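Local structure of beta-1,3-xylanase (Alcaligenes sp., 2COV) at residues P6-Q10 and T92-N96; V28-A34 and K50-F55; V39-C45 and D66-K72; A61-Q65 and T89-Q93. The protein binds beta-1,3-xylan as the family 31 carbohydrate-binding module of a beta-1,3-xylanase. All coordinates share one frame; numbering follows the deposited sequence.

Contact 1 of 4, residues P6-Q10 and T92-N96; sequences PENCQ and TQVCN
C9 and C95 form a disulfide that ties together the two loops at the ends of this beta-sheet module, one leading into strand 13-19 and the other following strand 80-89. The SG atoms of C9 and C95 lie 2.1 Å apart, and the bridge is turned by -69° about the S-S bond. Both cysteines place SG beside the backbone N, directed at the other loop, and the bridge itself holds the CB atoms of C9 and C95 only 3.4 Å apart.

A polar contact runs alongside the covalent one. ND2 of N8 donates to OE1 of Q93 over 2.9 Å with an N-H...O angle of 165°. The acceptor lies in the amide plane of N8, whereas ND2 comes down on the Q93 carbonyl from above its plane, the two amides being 57° apart. The other end of the Q93 amide is held by strand 13-19, where NE2 donates to the carbonyl O of F15. Were Q93 shortened to an alanine, the N8 amide would probably lose its acceptor and be free to turn, and the F15 carbonyl its donor.

Within the first loop, C9 N bonds to P6 O at 2.8 Å, closing a turn just at the cysteine.

Contact 2 of 4, residues V28-A34 and K50-F55; sequences VDKGWSA and KSNGAF
The type I' turn from S51 to A54, at the tip of the hairpin made by strands 44-51 and 54-60, docks on V28 and D29, where strand 22-28 passes into a loop. V28 and A54 form an antiparallel non-hydrogen-bonded pair, with A54 CB 3.9 Å from V28 CA. One residue further on, D29 N donates to G53 O over 2.8 Å in an almost straight bond (178°). G53 itself sits at backbone angles where a CB would press on the carbonyl O of N52.

The D29 carboxylate divides its oxygens between two donors. OD1 accepts from G31 N at 3.0 Å, forming an Asx turn that bends the loop, while OD2 forms a salt bridge with K50 NZ at 2.8 Å; each donor approaches from out of the carboxylate plane. The fully extended K50 chain carries its ammonium out to D29, and on the way its CG lies over one face of F55.

The same ring borders both the polar and the apolar parts of the contact. D29 OD1 lies at the edge of F55, 4.0 Å from CE1, with carboxylate and ring planes 82° apart. F55 CE1 in turn meets the edge of W32 at CZ3, 3.9 Å away, and F55 CZ touches A34 CB at 3.7 Å. F71 joins this aromatic group, meeting both W32 and F55, and H27 packs edge-to-face with W32.

Gripped at both oxygens, the D29 carboxylate is likely to be fixed in rotation, and the nearby lysine charge would be expected to stabilise its ionised form.

Contact 3 of 4, residues V39-C45 and D66-K72; sequences VCLNDYC and DYKLTFK
The Y67 ring and the N42 amide lean together with their planes 32° apart, N42 ND2 coming obliquely to within 3.4 Å of Y67 CD2. L41 also approaches this ring obliquely through CG, while its CD1 lies 3.6 Å from Y67 CB and also touches L69 CD2. At the far end, V39 CG2 meets the edge of the F71 ring.

These residues join strand 37-41 to strand 66-75 within the antiparallel sheet. C40 and T70 are a hydrogen-bonded pair, with C40 N to T70 O at 2.8 Å and T70 N to C40 O at 3.0 Å. N42, second residue of the type I' turn L41-Y44, carries the bonding one step past the strand: its N donates to K68 O, and its OD1 accepts from K68 N at 2.9 Å, nearly along the C=O axis. The disulfide C40-C45 staples the hairpin, and K72 CE packs on both sulfurs.

Within the turn, D43 OD2 receives K68 NZ on its syn lone pair at 2.8 Å, the lysine reaching it fully extended, CG opposite the backbone N (chi1 177°). One water links D43 OD2 to T70 OG1, which also bonds to D85; a second joins D43 N, K68 O and T70 OG1. D43 packs against D43 of two neighbouring subunits, and K68 also touches one of these, so its charge would be expected to offset the negative charge gathered there.

Contact 4 of 4, residues A61-Q65 and T89-Q93; sequences AVLGQ and TFTTQ
L63 lies over one face of the F90 ring: its CD2 makes a CH-pi contact, 3.9 Å from the F90 ring centroid and 12° off the normal. The rim meets other groups. V62 O sits in the ring plane at the edge, 3.5 Å from F90 CD2, and A61 CB approaches obliquely to 3.6 Å from the same CD2. With CG opposite the backbone N (chi1 -180°), the F90 ring is swung in beneath the leucine. L63 CD2 reaches past the ring as well, to T91 C at 3.6 Å and T92 CG2 at 4.0 Å.

V62 and L63 belong to the type II turn V62-Q65, in the loop that links strands 54-60 and 66-75 and meets the chain just after strand 80-89. Two backbone bonds join the segments: G64 N donates to F90 O at 2.8 Å, and F90 N donates to Q65 O at 2.9 Å, almost straight at 173°. The ring also packs on F15, Y17, I23 and Y67, at the end of the sheet's core. With an alanine at F90, L63 CD2 and A61 CB would probably lose their shared partner and a gap would open beneath the turn. T89 CG2 rests against the carbonyl oxygens of G64 and Q65.

Contacts 1 and 4 end on the same stretch of chain, sharing T92 and Q93 with centres about 13 Å apart, so the segment leaving strand 80-89 is pinned first to the 61-65 turn and then to the N-terminal loop. Contact 3 joins contact 4 through polar ends: D66 OD2 lies 2.7 Å from T89 OG1, and Y67 OH 2.8 Å from V62 N. Its other end meets contact 2 through aromatic rings, F71 CE2 lying 3.6 Å from W32 CH2. Contacts 2 and 4 stand on opposite sides of the chain's centre, their own centres about 24 Å apart. Contact 1 closes the chain around contacts 2 and 3, and N96 touches V28 of contact 2.

Contact 1 of 4, residues P6-Q10 and T92-N96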
loop_
_atom_site.group_PDB
_atom_site.type_symbol
_atom_site.label_atom_id
_atom_site.label_comp_id
_atom_site.label_asym_id
_atom_site.label_seq_id
_atom_site.Cartn_x
_atom_site.Cartn_y
_atom_site.Cartn_z
ATOM N N PRO A 6 -11.990 -17.944 -27.206
ATOM C CA PRO A 6 -12.796 -16.743 -27.413
ATOM C C PRO A 6 -12.265 -15.535 -26.643
ATOM O O PRO A 6 -11.476 -15.663 -25.732
ATOM C CB PRO A 6 -14.174 -17.148 -26.895
ATOM C CG PRO A 6 -13.895 -18.162 -25.825
ATOM C CD PRO A 6 -12.659 -18.909 -26.309
ATOM N N GLU A 7 -12.731 -14.360 -27.016
ATOM C CA GLU A 7 -12.203 -13.105 -26.520
ATOM C C GLU A 7 -12.046 -13.063 -25.013
ATOM O O GLU A 7 -11.010 -12.662 -24.498
ATOM C CB GLU A 7 -13.169 -12.025 -26.957
ATOM C CG GLU A 7 -12.892 -10.684 -26.421
ATOM C CD GLU A 7 -13.872 -9.729 -27.019
ATOM O OE1 GLU A 7 -13.571 -9.199 -28.048
ATOM O OE2 GLU A 7 -15.015 -9.601 -26.528
ATOM N N ASN A 8 -13.048 -13.503 -24.304
ATOM C CA ASN A 8 -13.023 -13.417 -22.845
ATOM C C ASN A 8 -11.972 -14.329 -22.198
ATOM O O ASN A 8 -11.688 -14.098 -21.027
ATOM C CB ASN A 8 -14.422 -13.671 -22.322
ATOM C CG ASN A 8 -15.008 -14.963 -22.856
ATOM O OD1 ASN A 8 -15.189 -15.127 -24.086
ATOM N ND2 ASN A 8 -15.302 -15.904 -21.956
ATOM N N CYS A 9 -11.441 -15.306 -22.952
ATOM C CA CYS A 9 -10.397 -16.231 -22.496
ATOM C C CYS A 9 -9.008 -15.920 -22.978
ATOM O O CYS A 9 -8.076 -16.629 -22.669
ATOM C CB CYS A 9 -10.763 -17.643 -22.917
ATOM S SG CYS A 9 -12.143 -18.257 -22.023
ATOM N N GLN A 10 -8.799 -14.872 -23.761
ATOM C CA GLN A 10 -7.502 -14.577 -24.327
ATOM C C GLN A 10 -6.447 -14.069 -23.344
ATOM O O GLN A 10 -5.234 -14.322 -23.485
ATOM C CB GLN A 10 -7.703 -13.574 -25.474
ATOM C CG GLN A 10 -8.324 -14.284 -26.684
ATOM C CD GLN A 10 -8.710 -13.427 -27.815
ATOM O OE1 GLN A 10 -8.495 -12.200 -27.835
ATOM N NE2 GLN A 10 -9.408 -14.064 -28.768
ATOM N N THR A 92 -19.813 -18.001 -16.179
ATOM C CA THR A 92 -19.554 -19.398 -16.408
ATOM C C THR A 92 -18.437 -19.682 -17.437
ATOM O O THR A 92 -18.251 -20.837 -17.813
ATOM C CB THR A 92 -20.822 -20.131 -16.805
ATOM O OG1 THR A 92 -21.284 -19.456 -17.975
ATOM C CG2 THR A 92 -21.826 -20.099 -15.654
ATOM N N GLN A 93 -17.596 -18.677 -17.799
ATOM C CA GLN A 93 -16.532 -18.965 -18.785
ATOM C C GLN A 93 -15.514 -19.963 -18.254
ATOM O O GLN A 93 -15.183 -19.905 -17.097
ATOM C CB GLN A 93 -15.788 -17.683 -19.166
ATOM C CG GLN A 93 -14.975 -17.039 -18.059
ATOM C CD GLN A 93 -14.175 -15.810 -18.525
ATOM O OE1 GLN A 93 -14.700 -14.951 -19.248
ATOM N NE2 GLN A 93 -12.947 -15.714 -18.103
ATOM N N VAL A 94 -15.032 -20.837 -19.126
ATOM C CA VAL A 94 -13.968 -21.756 -18.807
ATOM C C VAL A 94 -12.935 -21.543 -19.912
ATOM O O VAL A 94 -13.197 -21.797 -21.114
ATOM C CB VAL A 94 -14.473 -23.212 -18.747
ATOM C CG1 VAL A 94 -13.343 -24.157 -18.522
ATOM C CG2 VAL A 94 -15.518 -23.351 -17.681
ATOM N N CYS A 95 -11.745 -21.138 -19.504
ATOM C CA CYS A 95 -10.724 -20.705 -20.421
ATOM C C CYS A 95 -9.439 -21.537 -20.445
ATOM O O CYS A 95 -8.897 -21.806 -21.521
ATOM C CB CYS A 95 -10.268 -19.321 -20.014
ATOM S SG CYS A 95 -11.502 -18.105 -20.062
ATOM N N ASN A 96 -8.874 -21.816 -19.281
ATOM C CA ASN A 96 -7.536 -22.439 -19.161
ATOM C C ASN A 96 -7.737 -23.423 -18.066
ATOM O O ASN A 96 -7.450 -23.077 -16.899
ATOM C CB ASN A 96 -6.484 -21.377 -18.754
ATOM C CG ASN A 96 -5.069 -21.891 -18.776
ATOM O OD1 ASN A 96 -4.117 -21.124 -18.985
ATOM N ND2 ASN A 96 -4.903 -23.186 -18.535
#

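Contact 2 of 4, residues V28-A34 and K50-F55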
loop_
_atom_site.group_PDB
_atom_site.type_symbol
_atom_site.label_atom_id
_atom_site.label_comp_id
_atom_site.label_asym_id
_atom_site.label_seq_id
_atom_site.Cartn_x
_atom_site.Cartn_y
_atom_site.Cartn_z
ATOM N N VAL A 28 -1.202 -16.619 -16.393
ATOM C CA VAL A 28 -0.249 -17.362 -17.196
ATOM C C VAL A 28 1.179 -16.900 -16.864
ATOM O O VAL A 28 1.451 -15.732 -16.637
ATOM C CB VAL A 28 -0.555 -17.173 -18.703
ATOM C CG1 VAL A 28 0.498 -17.832 -19.598
ATOM C CG2 VAL A 28 -1.903 -17.794 -18.992
ATOM N N ASP A 29 2.110 -17.854 -16.819
ATOM C CA ASP A 29 3.539 -17.528 -16.544
ATOM C C ASP A 29 4.100 -16.604 -17.606
ATOM O O ASP A 29 4.102 -16.968 -18.782
ATOM C CB ASP A 29 4.298 -18.858 -16.520
ATOM C CG ASP A 29 5.720 -18.702 -16.117
ATOM O OD1 ASP A 29 6.091 -17.618 -15.621
ATOM O OD2 ASP A 29 6.430 -19.714 -16.252
ATOM N N LYS A 30 4.649 -15.468 -17.219
ATOM C CA LYS A 30 5.321 -14.506 -18.130
ATOM C C LYS A 30 6.809 -14.408 -17.837
ATOM O O LYS A 30 7.498 -13.515 -18.338
ATOM C CB LYS A 30 4.707 -13.126 -17.988
ATOM C CG LYS A 30 3.217 -13.051 -18.281
ATOM C CD LYS A 30 2.835 -13.740 -19.526
ATOM C CE LYS A 30 3.456 -13.145 -20.725
ATOM N NZ LYS A 30 2.692 -13.500 -21.975
ATOM N N GLY A 31 7.332 -15.323 -17.029
ATOM C CA GLY A 31 8.790 -15.456 -16.941
ATOM C C GLY A 31 9.446 -14.931 -15.714
ATOM O O GLY A 31 10.660 -14.998 -15.577
ATOM N N TRP A 32 8.681 -14.426 -14.768
ATOM C CA TRP A 32 9.216 -13.864 -13.518
ATOM C C TRP A 32 10.030 -14.885 -12.755
ATOM O O TRP A 32 9.717 -16.076 -12.821
ATOM C CB TRP A 32 8.115 -13.399 -12.628
ATOM C CG TRP A 32 7.037 -12.580 -13.278
ATOM C CD1 TRP A 32 7.041 -11.254 -13.501
ATOM C CD2 TRP A 32 5.767 -13.053 -13.661
ATOM N NE1 TRP A 32 5.867 -10.901 -14.068
ATOM C CE2 TRP A 32 5.060 -11.973 -14.161
ATOM C CE3 TRP A 32 5.144 -14.302 -13.636
ATOM C CZ2 TRP A 32 3.758 -12.095 -14.615
ATOM C CZ3 TRP A 32 3.862 -14.408 -14.046
ATOM C CH2 TRP A 32 3.199 -13.338 -14.558
ATOM N N SER A 33 10.968 -14.463 -11.932
ATOM C CA SER A 33 11.651 -15.426 -11.082
ATOM C C SER A 33 10.664 -16.129 -10.141
ATOM O O SER A 33 10.804 -17.295 -9.897
ATOM C CB SER A 33 12.782 -14.724 -10.327
ATOM O OG SER A 33 12.370 -13.556 -9.655
ATOM N N ALA A 34 9.688 -15.423 -9.609
ATOM C CA ALA A 34 8.550 -16.035 -8.980
ATOM C C ALA A 34 8.928 -16.945 -7.826
ATOM O O ALA A 34 8.362 -18.014 -7.626
ATOM C CB ALA A 34 7.637 -16.681 -9.971
ATOM N N LYS A 50 1.485 -23.250 -9.191
ATOM C CA LYS A 50 1.873 -23.207 -10.572
ATOM C C LYS A 50 1.604 -24.564 -11.186
ATOM O O LYS A 50 2.193 -25.574 -10.785
ATOM C CB LYS A 50 3.329 -22.776 -10.708
ATOM C CG LYS A 50 3.649 -22.353 -12.084
ATOM C CD LYS A 50 5.123 -22.144 -12.325
ATOM C CE LYS A 50 5.296 -21.506 -13.695
ATOM N NZ LYS A 50 6.762 -21.462 -14.035
ATOM N N SER A 51 0.720 -24.597 -12.192
ATOM C CA SER A 51 0.390 -25.832 -12.905
ATOM C C SER A 51 0.000 -25.562 -14.279
ATOM O O SER A 51 -0.756 -24.616 -14.536
ATOM C CB SER A 51 -0.710 -26.610 -12.140
ATOM O OG SER A 51 -1.007 -27.869 -12.695
ATOM N N ASN A 52 0.495 -26.345 -15.211
ATOM C CA ASN A 52 0.128 -26.191 -16.605
ATOM C C ASN A 52 0.275 -24.805 -17.145
ATOM O O ASN A 52 -0.566 -24.315 -17.908
ATOM C CB ASN A 52 -1.253 -26.812 -16.808
ATOM C CG ASN A 52 -1.129 -28.342 -16.839
ATOM O OD1 ASN A 52 -0.494 -28.874 -17.723
ATOM N ND2 ASN A 52 -1.742 -29.038 -15.859
ATOM N N GLY A 53 1.365 -24.158 -16.729
ATOM C CA GLY A 53 1.719 -22.907 -17.339
ATOM C C GLY A 53 1.134 -21.645 -16.701
ATOM O O GLY A 53 1.409 -20.577 -17.224
ATOM N N ALA A 54 0.424 -21.770 -15.583
ATOM C CA ALA A 54 -0.202 -20.635 -14.948
ATOM C C ALA A 54 -0.129 -20.811 -13.444
ATOM O O ALA A 54 -0.198 -21.935 -12.911
ATOM C CB ALA A 54 -1.668 -20.512 -15.393
ATOM N N PHE A 55 -0.116 -19.680 -12.776
ATOM C CA PHE A 55 -0.263 -19.584 -11.343
ATOM C C PHE A 55 -1.721 -19.499 -11.021
ATOM O O PHE A 55 -2.374 -18.635 -11.598
ATOM C CB PHE A 55 0.470 -18.375 -10.793
ATOM C CG PHE A 55 1.980 -18.433 -11.012
ATOM C CD1 PHE A 55 2.538 -17.881 -12.126
ATOM C CD2 PHE A 55 2.784 -19.012 -10.057
ATOM C CE1 PHE A 55 3.920 -17.929 -12.318
ATOM C CE2 PHE A 55 4.179 -19.099 -10.252
ATOM C CZ PHE A 55 4.704 -18.531 -11.368
#

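Contact 3 of 4, residues V39-C45 and D66-K72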
loop_
_atom_site.group_PDB
_atom_site.type_symbol
_atom_site.label_atom_id
_atom_site.label_comp_id
_atom_site.label_asym_id
_atom_site.label_seq_id
_atom_site.Cartn_x
_atom_site.Cartn_y
_atom_site.Cartn_z
ATOM N N VAL A 39 -2.264 -15.110 -5.461
ATOM C CA VAL A 39 -3.463 -14.874 -6.224
ATOM C C VAL A 39 -4.518 -14.422 -5.226
ATOM O O VAL A 39 -4.670 -15.016 -4.190
ATOM C CB VAL A 39 -3.857 -16.193 -6.912
ATOM C CG1 VAL A 39 -5.066 -15.975 -7.689
ATOM C CG2 VAL A 39 -2.713 -16.729 -7.800
ATOM N N CYS A 40 -5.290 -13.398 -5.592
ATOM C CA CYS A 40 -6.261 -12.817 -4.649
ATOM C C CYS A 40 -7.578 -12.526 -5.335
ATOM O O CYS A 40 -7.641 -12.196 -6.538
ATOM C CB CYS A 40 -5.772 -11.486 -4.059
ATOM S SG CYS A 40 -4.009 -11.400 -3.707
ATOM N N LEU A 41 -8.624 -12.608 -4.519
ATOM C CA LEU A 41 -9.980 -12.216 -4.940
ATOM C C LEU A 41 -10.463 -11.231 -3.884
ATOM O O LEU A 41 -10.542 -11.567 -2.698
ATOM C CB LEU A 41 -10.912 -13.456 -4.930
ATOM C CG LEU A 41 -12.258 -13.239 -5.550
ATOM C CD1 LEU A 41 -12.142 -13.186 -7.037
ATOM C CD2 LEU A 41 -13.288 -14.339 -5.135
ATOM N N ASN A 42 -10.778 -10.024 -4.313
ATOM C CA ASN A 42 -11.158 -8.989 -3.390
ATOM C C ASN A 42 -10.186 -8.822 -2.230
ATOM O O ASN A 42 -10.565 -8.557 -1.054
ATOM C CB ASN A 42 -12.597 -9.161 -2.837
ATOM C CG ASN A 42 -13.674 -8.856 -3.827
ATOM O OD1 ASN A 42 -13.407 -8.370 -4.951
ATOM N ND2 ASN A 42 -14.906 -9.144 -3.471
ATOM N N ASP A 43 -8.890 -8.896 -2.546
ATOM C CA ASP A 43 -7.820 -8.685 -1.581
ATOM C C ASP A 43 -7.698 -9.762 -0.496
ATOM O O ASP A 43 -7.007 -9.584 0.500
ATOM C CB ASP A 43 -7.853 -7.267 -0.902
ATOM C CG ASP A 43 -8.162 -6.173 -1.869
ATOM O OD1 ASP A 43 -9.260 -5.515 -1.777
ATOM O OD2 ASP A 43 -7.328 -5.982 -2.784
ATOM N N TYR A 44 -8.370 -10.899 -0.700
ATOM C CA TYR A 44 -8.149 -12.129 0.087
ATOM C C TYR A 44 -7.145 -12.943 -0.732
ATOM O O TYR A 44 -7.473 -13.320 -1.845
ATOM C CB TYR A 44 -9.462 -12.867 0.269
ATOM C CG TYR A 44 -9.294 -14.172 0.978
ATOM C CD1 TYR A 44 -9.317 -14.230 2.345
ATOM C CD2 TYR A 44 -9.137 -15.343 0.273
ATOM C CE1 TYR A 44 -9.160 -15.452 2.982
ATOM C CE2 TYR A 44 -8.981 -16.560 0.960
ATOM C CZ TYR A 44 -8.955 -16.589 2.291
ATOM O OH TYR A 44 -8.818 -17.799 2.963
ATOM N N CYS A 45 -5.949 -13.069 -0.187
ATOM C CA CYS A 45 -4.799 -13.590 -0.964
ATOM C C CYS A 45 -4.332 -14.924 -0.474
ATOM O O CYS A 45 -4.226 -15.149 0.723
ATOM C CB CYS A 45 -3.635 -12.615 -0.854
ATOM S SG CYS A 45 -3.989 -10.949 -1.612
ATOM N N ASP A 66 -19.308 -8.875 -8.953
ATOM C CA ASP A 66 -18.089 -8.250 -9.457
ATOM C C ASP A 66 -16.995 -8.415 -8.424
ATOM O O ASP A 66 -17.236 -8.252 -7.235
ATOM C CB ASP A 66 -18.275 -6.755 -9.670
ATOM C CG ASP A 66 -19.359 -6.450 -10.622
ATOM O OD1 ASP A 66 -20.001 -5.347 -10.445
ATOM O OD2 ASP A 66 -19.563 -7.271 -11.540
ATOM N N TYR A 67 -15.769 -8.696 -8.868
ATOM C CA TYR A 67 -14.639 -8.959 -8.013
ATOM C C TYR A 67 -13.401 -8.251 -8.552
ATOM O O TYR A 67 -13.210 -8.153 -9.763
ATOM C CB TYR A 67 -14.343 -10.481 -8.012
ATOM C CG TYR A 67 -15.433 -11.286 -7.338
ATOM C CD1 TYR A 67 -16.439 -11.891 -8.090
ATOM C CD2 TYR A 67 -15.491 -11.384 -5.961
ATOM C CE1 TYR A 67 -17.472 -12.582 -7.491
ATOM C CE2 TYR A 67 -16.535 -12.103 -5.336
ATOM C CZ TYR A 67 -17.535 -12.661 -6.129
ATOM O OH TYR A 67 -18.561 -13.332 -5.561
ATOM N N LYS A 68 -12.520 -7.908 -7.632
ATOM C CA LYS A 68 -11.162 -7.473 -8.003
ATOM C C LYS A 68 -10.251 -8.700 -7.981
ATOM O O LYS A 68 -10.131 -9.397 -6.936
ATOM C CB LYS A 68 -10.666 -6.459 -7.028
ATOM C CG LYS A 68 -9.233 -5.970 -7.264
ATOM C CD LYS A 68 -8.771 -5.124 -6.016
ATOM C CE LYS A 68 -7.362 -4.670 -6.026
ATOM N NZ LYS A 68 -7.160 -3.953 -4.698
ATOM N N LEU A 69 -9.617 -8.966 -9.107
ATOM C CA LEU A 69 -8.539 -9.986 -9.125
ATOM C C LEU A 69 -7.226 -9.317 -8.867
ATOM O O LEU A 69 -6.960 -8.231 -9.415
ATOM C CB LEU A 69 -8.489 -10.640 -10.523
ATOM C CG LEU A 69 -9.794 -11.172 -11.139
ATOM C CD1 LEU A 69 -9.493 -11.935 -12.444
ATOM C CD2 LEU A 69 -10.553 -12.012 -10.127
ATOM N N THR A 70 -6.336 -9.974 -8.139
ATOM C CA THR A 70 -4.961 -9.475 -8.011
ATOM C C THR A 70 -4.007 -10.652 -8.132
ATOM O O THR A 70 -4.256 -11.752 -7.676
ATOM C CB THR A 70 -4.714 -8.852 -6.621
ATOM O OG1 THR A 70 -5.671 -7.800 -6.406
ATOM C CG2 THR A 70 -3.331 -8.290 -6.416
ATOM N N PHE A 71 -2.897 -10.345 -8.819
ATOM C CA PHE A 71 -1.779 -11.267 -8.890
ATOM C C PHE A 71 -0.551 -10.515 -8.462
ATOM O O PHE A 71 -0.263 -9.414 -8.965
ATOM C CB PHE A 71 -1.563 -11.787 -10.308
ATOM C CG PHE A 71 -0.453 -12.799 -10.436
ATOM C CD1 PHE A 71 -0.488 -13.956 -9.693
ATOM C CD2 PHE A 71 0.641 -12.622 -11.225
ATOM C CE1 PHE A 71 0.533 -14.894 -9.724
ATOM C CE2 PHE A 71 1.655 -13.557 -11.322
ATOM C CZ PHE A 71 1.604 -14.656 -10.567
ATOM N N LYS A 72 0.117 -11.061 -7.460
ATOM C CA LYS A 72 1.360 -10.527 -6.932
ATOM C C LYS A 72 2.472 -11.532 -7.130
ATOM O O LYS A 72 2.300 -12.692 -6.827
ATOM C CB LYS A 72 1.261 -10.229 -5.422
ATOM C CG LYS A 72 0.025 -9.573 -4.948
ATOM C CD LYS A 72 0.074 -9.203 -3.496
ATOM C CE LYS A 72 -1.210 -8.574 -3.001
ATOM N NZ LYS A 72 -1.163 -8.237 -1.562
HETATM O O HOH W 1 -17.449 -8.475 -4.657
HETATM O O HOH W 2 -7.930 -8.925 -5.235
HETATM O O HOH W 3 -5.145 -7.240 -3.493
#

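Contact 4 of 4, residues A61-Q65 and T89-Q93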
loop_
_atom_site.group_PDB
_atom_site.type_symbol
_atom_site.label_atom_id
_atom_site.label_comp_id
_atom_site.label_asym_id
_atom_site.label_seq_id
_atom_site.Cartn_x
_atom_site.Cartn_y
_atom_site.Cartn_z
ATOM N N ALA A 61 -17.086 -17.812 -4.595
ATOM C CA ALA A 61 -17.623 -16.671 -5.343
ATOM C C ALA A 61 -19.091 -16.885 -5.637
ATOM O O ALA A 61 -19.635 -17.982 -5.473
ATOM C CB ALA A 61 -16.855 -16.455 -6.640
ATOM N N VAL A 62 -19.731 -15.848 -6.155
ATOM C CA VAL A 62 -21.168 -15.887 -6.489
ATOM C C VAL A 62 -21.316 -15.413 -7.922
ATOM O O VAL A 62 -20.858 -14.337 -8.265
ATOM C CB VAL A 62 -21.960 -14.991 -5.556
ATOM C CG1 VAL A 62 -23.432 -14.899 -5.990
ATOM C CG2 VAL A 62 -21.839 -15.496 -4.168
ATOM N N LEU A 63 -21.917 -16.217 -8.769
ATOM C CA LEU A 63 -22.151 -15.845 -10.151
ATOM C C LEU A 63 -22.868 -14.502 -10.260
ATOM O O LEU A 63 -23.864 -14.280 -9.563
ATOM C CB LEU A 63 -22.944 -16.913 -10.899
ATOM C CG LEU A 63 -22.177 -18.144 -11.302
ATOM C CD1 LEU A 63 -23.205 -19.237 -11.649
ATOM C CD2 LEU A 63 -21.235 -17.812 -12.445
ATOM N N GLY A 64 -22.357 -13.624 -11.156
ATOM C CA GLY A 64 -22.929 -12.314 -11.397
ATOM C C GLY A 64 -22.424 -11.234 -10.515
ATOM O O GLY A 64 -22.764 -10.073 -10.767
ATOM N N GLN A 65 -21.622 -11.557 -9.503
ATOM C CA GLN A 65 -21.003 -10.553 -8.675
ATOM C C GLN A 65 -19.660 -10.113 -9.275
ATOM O O GLN A 65 -19.091 -10.802 -10.107
ATOM C CB GLN A 65 -20.823 -11.051 -7.238
ATOM C CG GLN A 65 -22.166 -11.239 -6.558
ATOM C CD GLN A 65 -22.923 -9.974 -6.325
ATOM O OE1 GLN A 65 -24.088 -9.804 -6.810
ATOM N NE2 GLN A 65 -22.359 -9.113 -5.525
ATOM N N THR A 89 -16.477 -9.574 -13.705
ATOM C CA THR A 89 -17.747 -10.169 -13.269
ATOM C C THR A 89 -17.678 -11.685 -13.378
ATOM O O THR A 89 -17.257 -12.191 -14.398
ATOM C CB THR A 89 -18.886 -9.606 -14.112
ATOM O OG1 THR A 89 -18.943 -8.178 -13.969
ATOM C CG2 THR A 89 -20.253 -10.228 -13.710
ATOM N N PHE A 90 -18.042 -12.374 -12.327
ATOM C CA PHE A 90 -17.949 -13.817 -12.334
ATOM C C PHE A 90 -19.055 -14.453 -13.171
ATOM O O PHE A 90 -20.242 -14.199 -12.913
ATOM C CB PHE A 90 -17.977 -14.356 -10.913
ATOM C CG PHE A 90 -17.885 -15.849 -10.781
ATOM C CD1 PHE A 90 -17.100 -16.575 -11.605
ATOM C CD2 PHE A 90 -18.608 -16.494 -9.809
ATOM C CE1 PHE A 90 -17.007 -17.939 -11.478
ATOM C CE2 PHE A 90 -18.518 -17.844 -9.648
ATOM C CZ PHE A 90 -17.737 -18.579 -10.493
ATOM N N THR A 91 -18.653 -15.152 -14.221
ATOM C CA THR A 91 -19.540 -15.817 -15.157
ATOM C C THR A 91 -19.092 -17.269 -15.311
ATOM O O THR A 91 -18.100 -17.671 -14.736
ATOM C CB THR A 91 -19.412 -15.202 -16.578
ATOM O OG1 THR A 91 -18.053 -15.413 -17.067
ATOM C CG2 THR A 91 -19.642 -13.669 -16.575
ATOM N N THR A 92 -19.813 -18.001 -16.179
ATOM C CA THR A 92 -19.554 -19.398 -16.408
ATOM C C THR A 92 -18.437 -19.682 -17.437
ATOM O O THR A 92 -18.251 -20.837 -17.813
ATOM C CB THR A 92 -20.822 -20.131 -16.805
ATOM O OG1 THR A 92 -21.284 -19.456 -17.975
ATOM C CG2 THR A 92 -21.826 -20.099 -15.654
ATOM N N GLN A 93 -17.596 -18.677 -17.799
ATOM C CA GLN A 93 -16.532 -18.965 -18.785
ATOM C C GLN A 93 -15.514 -19.963 -18.254
ATOM O O GLN A 93 -15.183 -19.905 -17.097
ATOM C CB GLN A 93 -15.788 -17.683 -19.166
ATOM C CG GLN A 93 -14.975 -17.039 -18.059
ATOM C CD GLN A 93 -14.175 -15.810 -18.525
ATOM O OE1 GLN A 93 -14.700 -14.951 -19.248
ATOM N NE2 GLN A 93 -12.947 -15.714 -18.103
#